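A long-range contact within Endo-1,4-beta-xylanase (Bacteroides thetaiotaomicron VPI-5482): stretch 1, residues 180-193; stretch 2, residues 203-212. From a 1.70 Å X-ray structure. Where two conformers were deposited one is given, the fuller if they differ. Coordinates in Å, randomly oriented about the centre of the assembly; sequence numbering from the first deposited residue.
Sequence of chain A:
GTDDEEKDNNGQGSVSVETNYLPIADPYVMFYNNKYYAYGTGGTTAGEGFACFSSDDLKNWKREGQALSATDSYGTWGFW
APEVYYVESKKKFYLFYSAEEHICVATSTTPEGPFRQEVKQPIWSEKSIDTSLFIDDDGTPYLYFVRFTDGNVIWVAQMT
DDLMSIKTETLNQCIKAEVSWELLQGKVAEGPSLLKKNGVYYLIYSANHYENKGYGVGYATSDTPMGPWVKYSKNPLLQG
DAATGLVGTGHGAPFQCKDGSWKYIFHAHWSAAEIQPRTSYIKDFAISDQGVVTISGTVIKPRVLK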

# COMPACT_ATOMS: atom_id res chain seq x y z
N SER A 180 -10.31 -13.11 15.98
CA SER A 180 -10.63 -12.04 16.95
C SER A 180 -9.98 -10.67 16.68
O SER A 180 -10.68 -9.66 16.60
CB SER A 180 -10.29 -12.49 18.37
OG SER A 180 -10.47 -11.41 19.27
N TRP A 181 -8.66 -10.65 16.52
CA TRP A 181 -7.92 -9.38 16.30
C TRP A 181 -8.36 -8.67 15.02
O TRP A 181 -8.23 -7.45 14.94
CB TRP A 181 -6.40 -9.57 16.27
CG TRP A 181 -5.78 -10.10 14.98
CD1 TRP A 181 -5.48 -11.40 14.67
CD2 TRP A 181 -5.38 -9.32 13.84
NE1 TRP A 181 -4.95 -11.48 13.41
CE2 TRP A 181 -4.85 -10.22 12.88
CE3 TRP A 181 -5.44 -7.94 13.53
CZ2 TRP A 181 -4.38 -9.79 11.63
CZ3 TRP A 181 -4.95 -7.51 12.30
CH2 TRP A 181 -4.43 -8.44 11.36
N GLU A 182 -8.87 -9.44 14.05
CA GLU A 182 -9.39 -8.93 12.77
C GLU A 182 -10.85 -8.46 12.81
O GLU A 182 -11.34 -7.99 11.79
CB GLU A 182 -9.34 -10.04 11.69
CG GLU A 182 -7.98 -10.61 11.42
CD GLU A 182 -7.99 -11.85 10.55
OE1 GLU A 182 -9.02 -12.59 10.52
OE2 GLU A 182 -6.94 -12.10 9.93
N LEU A 183 -11.55 -8.65 13.93
CA LEU A 183 -12.95 -8.31 14.11
C LEU A 183 -13.18 -7.42 15.35
O LEU A 183 -14.12 -7.64 16.13
CB LEU A 183 -13.78 -9.62 14.18
CG LEU A 183 -13.69 -10.54 12.95
CD1 LEU A 183 -14.29 -11.91 13.22
CD2 LEU A 183 -14.34 -9.88 11.76
N LEU A 184 -12.31 -6.43 15.53
CA LEU A 184 -12.50 -5.40 16.54
C LEU A 184 -13.58 -4.39 16.09
O LEU A 184 -14.36 -3.92 16.92
CB LEU A 184 -11.18 -4.71 16.89
CG LEU A 184 -10.10 -5.50 17.62
CD1 LEU A 184 -8.76 -4.74 17.57
CD2 LEU A 184 -10.48 -5.80 19.10
N GLN A 185 -13.63 -4.05 14.80
CA GLN A 185 -14.63 -3.12 14.28
C GLN A 185 -14.92 -3.43 12.81
O GLN A 185 -13.99 -3.46 12.01
CB GLN A 185 -14.16 -1.68 14.43
CG GLN A 185 -15.13 -0.65 13.96
CD GLN A 185 -14.70 0.78 14.26
OE1 GLN A 185 -13.99 1.04 15.24
NE2 GLN A 185 -15.16 1.71 13.44
N GLY A 186 -16.18 -3.67 12.47
CA GLY A 186 -16.55 -4.00 11.10
C GLY A 186 -16.01 -5.36 10.70
O GLY A 186 -15.58 -6.14 11.54
N LYS A 187 -16.04 -5.63 9.39
CA LYS A 187 -15.53 -6.88 8.82
C LYS A 187 -14.68 -6.40 7.64
O LYS A 187 -15.20 -6.14 6.56
CB LYS A 187 -16.69 -7.78 8.39
CG LYS A 187 -16.23 -9.13 7.94
CD LYS A 187 -17.38 -10.07 7.60
CE LYS A 187 -16.85 -11.44 7.28
NZ LYS A 187 -17.88 -12.50 7.12
N VAL A 188 -13.37 -6.26 7.89
CA VAL A 188 -12.44 -5.63 6.95
C VAL A 188 -11.07 -6.29 6.88
O VAL A 188 -10.44 -6.44 7.92
CB VAL A 188 -12.19 -4.13 7.37
CG1 VAL A 188 -11.10 -3.45 6.48
CG2 VAL A 188 -13.50 -3.32 7.36
N ALA A 189 -10.67 -6.71 5.68
CA ALA A 189 -9.34 -7.22 5.36
C ALA A 189 -9.02 -6.36 4.12
O ALA A 189 -9.83 -6.29 3.17
CB ALA A 189 -9.37 -8.68 5.03
N GLU A 190 -7.89 -5.67 4.14
CA GLU A 190 -7.58 -4.70 3.08
C GLU A 190 -6.11 -4.34 3.06
O GLU A 190 -5.30 -4.94 3.79
CB GLU A 190 -8.45 -3.43 3.26
CG GLU A 190 -8.14 -2.61 4.53
CD GLU A 190 -9.05 -1.38 4.72
OE1 GLU A 190 -10.13 -1.30 4.09
OE2 GLU A 190 -8.66 -0.50 5.52
N GLY A 191 -5.77 -3.35 2.21
CA GLY A 191 -4.41 -2.87 2.05
C GLY A 191 -3.41 -3.98 1.79
O GLY A 191 -2.41 -4.06 2.50
N PRO A 192 -3.68 -4.87 0.81
CA PRO A 192 -2.73 -5.94 0.49
C PRO A 192 -1.33 -5.50 0.01
O PRO A 192 -1.16 -4.44 -0.60
CB PRO A 192 -3.46 -6.70 -0.65
CG PRO A 192 -4.23 -5.68 -1.31
CD PRO A 192 -4.76 -4.82 -0.20
N SER A 193 -0.35 -6.36 0.28
CA SER A 193 1.04 -6.24 -0.20
C SER A 193 1.56 -7.66 -0.44
O SER A 193 1.36 -8.53 0.42
CB SER A 193 1.93 -5.54 0.83
OG SER A 193 1.43 -4.24 1.12
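Stretch 2 (203-212) LIYSANHYEN

Stretch 2 runs back along stretch 1 as its antiparallel neighbour: strand 203-207 lies against strand 189-193 with 144° between their N-to-C directions and a closest axial approach of 4.5 Å. Beyond Ala-207 the chain leaves the strand, and a type I turn from His-209 to Asn-212 carries it past the loop of stretch 1. In all, 985 Å² is buried between the two.

The contact opens at the 3-10 segment that begins stretch 1. Trp-181 (chi1 p) brings its indole up to Tyr-205 and Ala-207, CZ3 lying 3.8 Å from Ala-207 CB and CZ2 4.2 Å from Tyr-205 CE2. Glu-182 starts away from stretch 2, yet its m, t side chain returns, and its OE2 accepts a hydrogen bond from Tyr-205 OH at 2.7 Å, near the plane of the tyrosine ring.

The rule of the next few residues is one asparagine serving several backbone groups. Asn-208, at positive phi (87°), sends ND2 to Trp-181 O (2.8 Å, nearly linear), while its OD1 accepts from Leu-184 N at 2.7 Å and Gln-185 N at 3.2 Å. One side-chain amide thus ties together backbone groups of Trp-181, Leu-184 and Gln-185. Gln-185 is extended (phi/psi -152/124) and reaches stretch 2 twice: its O accepts from His-209 N at 3.2 Å, and its OE1 from Asn-212 ND2 at 2.8 Å. Water 1 adds a bridge, accepting from Gln-185 NE2 (3.0 Å) and donating to Glu-211 OE1 (2.6 Å).

Gly-186 turns the chain at positive phi, Lys-187 points away, and the ladder is led in by Val-188, whose O accepts from Asn-208 N at 3.1 Å and lies equally near Ala-207 CA in a CA-H...O contact. Ala-189 faces Ala-207 as a non-hydrogen-bonded pair, CA to CA 4.5 Å, their methyls on one face. Glu-190 and Ser-206 point to the other face and exchange both bonds, Glu-190 N to Ser-206 O and Ser-206 N to Glu-190 O, each 2.8 Å.

A beta bulge then shifts the register by one. Gly-191 adopts phi/psi 51/51, and water 3 fills in beside it, donating to Gly-191 O (2.7 Å) and hydrogen-bonded to Ser-206 OG (2.6 Å). Pro-192 has no amide proton to offer; its CA instead approaches Ile-204 O at 3.4 Å. Regular pairing resumes at Ser-193: Ile-204 N donates to Ser-193 O at 2.8 Å with good linearity, whereas the return bond, Ser-193 N to Ile-204 O, is as short at 2.8 Å but bent and weak.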

# COMPACT_ATOMS: atom_id res chain seq x y z
N LEU A 203 1.30 -12.71 1.62
CA LEU A 203 0.28 -11.68 1.45
C LEU A 203 0.16 -10.97 2.79
O LEU A 203 -0.33 -11.55 3.77
CB LEU A 203 -1.05 -12.28 0.99
CG LEU A 203 -2.21 -11.37 0.58
CD1 LEU A 203 -3.30 -12.22 -0.13
CD2 LEU A 203 -2.82 -10.57 1.70
N ILE A 204 0.62 -9.71 2.83
CA ILE A 204 0.65 -8.88 4.03
C ILE A 204 -0.53 -7.87 3.92
O ILE A 204 -0.68 -7.13 2.91
CB ILE A 204 2.05 -8.20 4.16
CG1 ILE A 204 3.19 -9.23 3.97
CG2 ILE A 204 2.14 -7.51 5.49
CD1 ILE A 204 4.48 -8.65 3.41
N TYR A 205 -1.39 -7.86 4.93
CA TYR A 205 -2.63 -7.10 4.89
C TYR A 205 -2.99 -6.44 6.20
O TYR A 205 -2.41 -6.79 7.25
CB TYR A 205 -3.78 -8.07 4.46
CG TYR A 205 -4.05 -9.17 5.48
CD1 TYR A 205 -3.37 -10.39 5.42
CD2 TYR A 205 -4.98 -8.97 6.52
CE1 TYR A 205 -3.61 -11.40 6.40
CE2 TYR A 205 -5.21 -9.97 7.51
CZ TYR A 205 -4.53 -11.18 7.42
OH TYR A 205 -4.71 -12.17 8.37
N SER A 206 -3.96 -5.54 6.13
CA SER A 206 -4.51 -4.87 7.32
C SER A 206 -5.96 -5.32 7.59
O SER A 206 -6.70 -5.64 6.66
CB SER A 206 -4.46 -3.35 7.16
OG SER A 206 -3.14 -2.88 6.92
N ALA A 207 -6.35 -5.39 8.86
CA ALA A 207 -7.73 -5.71 9.26
C ALA A 207 -8.29 -4.68 10.23
O ALA A 207 -7.52 -4.00 10.94
CB ALA A 207 -7.84 -7.17 9.81
N ASN A 208 -9.63 -4.60 10.22
CA ASN A 208 -10.49 -3.66 10.98
C ASN A 208 -10.70 -2.37 10.25
O ASN A 208 -9.92 -2.03 9.33
CB ASN A 208 -10.00 -3.39 12.41
CG ASN A 208 -9.96 -4.62 13.20
OD1 ASN A 208 -11.00 -5.21 13.49
ND2 ASN A 208 -8.75 -5.07 13.55
N HIS A 209 -11.81 -1.70 10.57
CA HIS A 209 -12.05 -0.34 10.05
C HIS A 209 -10.83 0.50 10.48
O HIS A 209 -10.40 0.43 11.62
CB HIS A 209 -13.31 0.25 10.67
CG HIS A 209 -13.84 1.44 9.94
ND1 HIS A 209 -13.21 2.66 9.93
CD2 HIS A 209 -14.98 1.60 9.23
CE1 HIS A 209 -13.91 3.52 9.22
NE2 HIS A 209 -15.01 2.91 8.80
N TYR A 210 -10.28 1.30 9.56
CA TYR A 210 -9.07 2.12 9.85
C TYR A 210 -9.22 3.05 11.06
O TYR A 210 -8.23 3.41 11.72
CB TYR A 210 -8.58 2.89 8.61
CG TYR A 210 -9.34 4.14 8.27
CD1 TYR A 210 -9.02 5.38 8.89
CD2 TYR A 210 -10.39 4.12 7.36
CE1 TYR A 210 -9.73 6.56 8.60
CE2 TYR A 210 -11.12 5.31 7.05
CZ TYR A 210 -10.77 6.51 7.67
OH TYR A 210 -11.47 7.65 7.35
N GLU A 211 -10.47 3.47 11.33
CA GLU A 211 -10.78 4.32 12.48
C GLU A 211 -10.57 3.66 13.83
O GLU A 211 -10.49 4.36 14.83
CB GLU A 211 -12.19 4.87 12.36
CG GLU A 211 -12.32 5.89 11.21
CD GLU A 211 -13.68 6.57 11.14
OE1 GLU A 211 -14.63 6.18 11.88
OE2 GLU A 211 -13.79 7.51 10.32
N ASN A 212 -10.51 2.34 13.88
CA ASN A 212 -10.31 1.64 15.15
C ASN A 212 -8.86 1.75 15.60
O ASN A 212 -7.95 1.59 14.79
CB ASN A 212 -10.67 0.15 15.03
CG ASN A 212 -10.96 -0.47 16.37
OD1 ASN A 212 -10.09 -1.06 16.97
ND2 ASN A 212 -12.19 -0.30 16.86
O HOH W 1 -15.47 4.70 13.90
O HOH W 2 -10.83 0.66 6.64
O HOH W 3 -1.55 -3.37 4.92
O HOH W 4 0.66 -4.61 3.64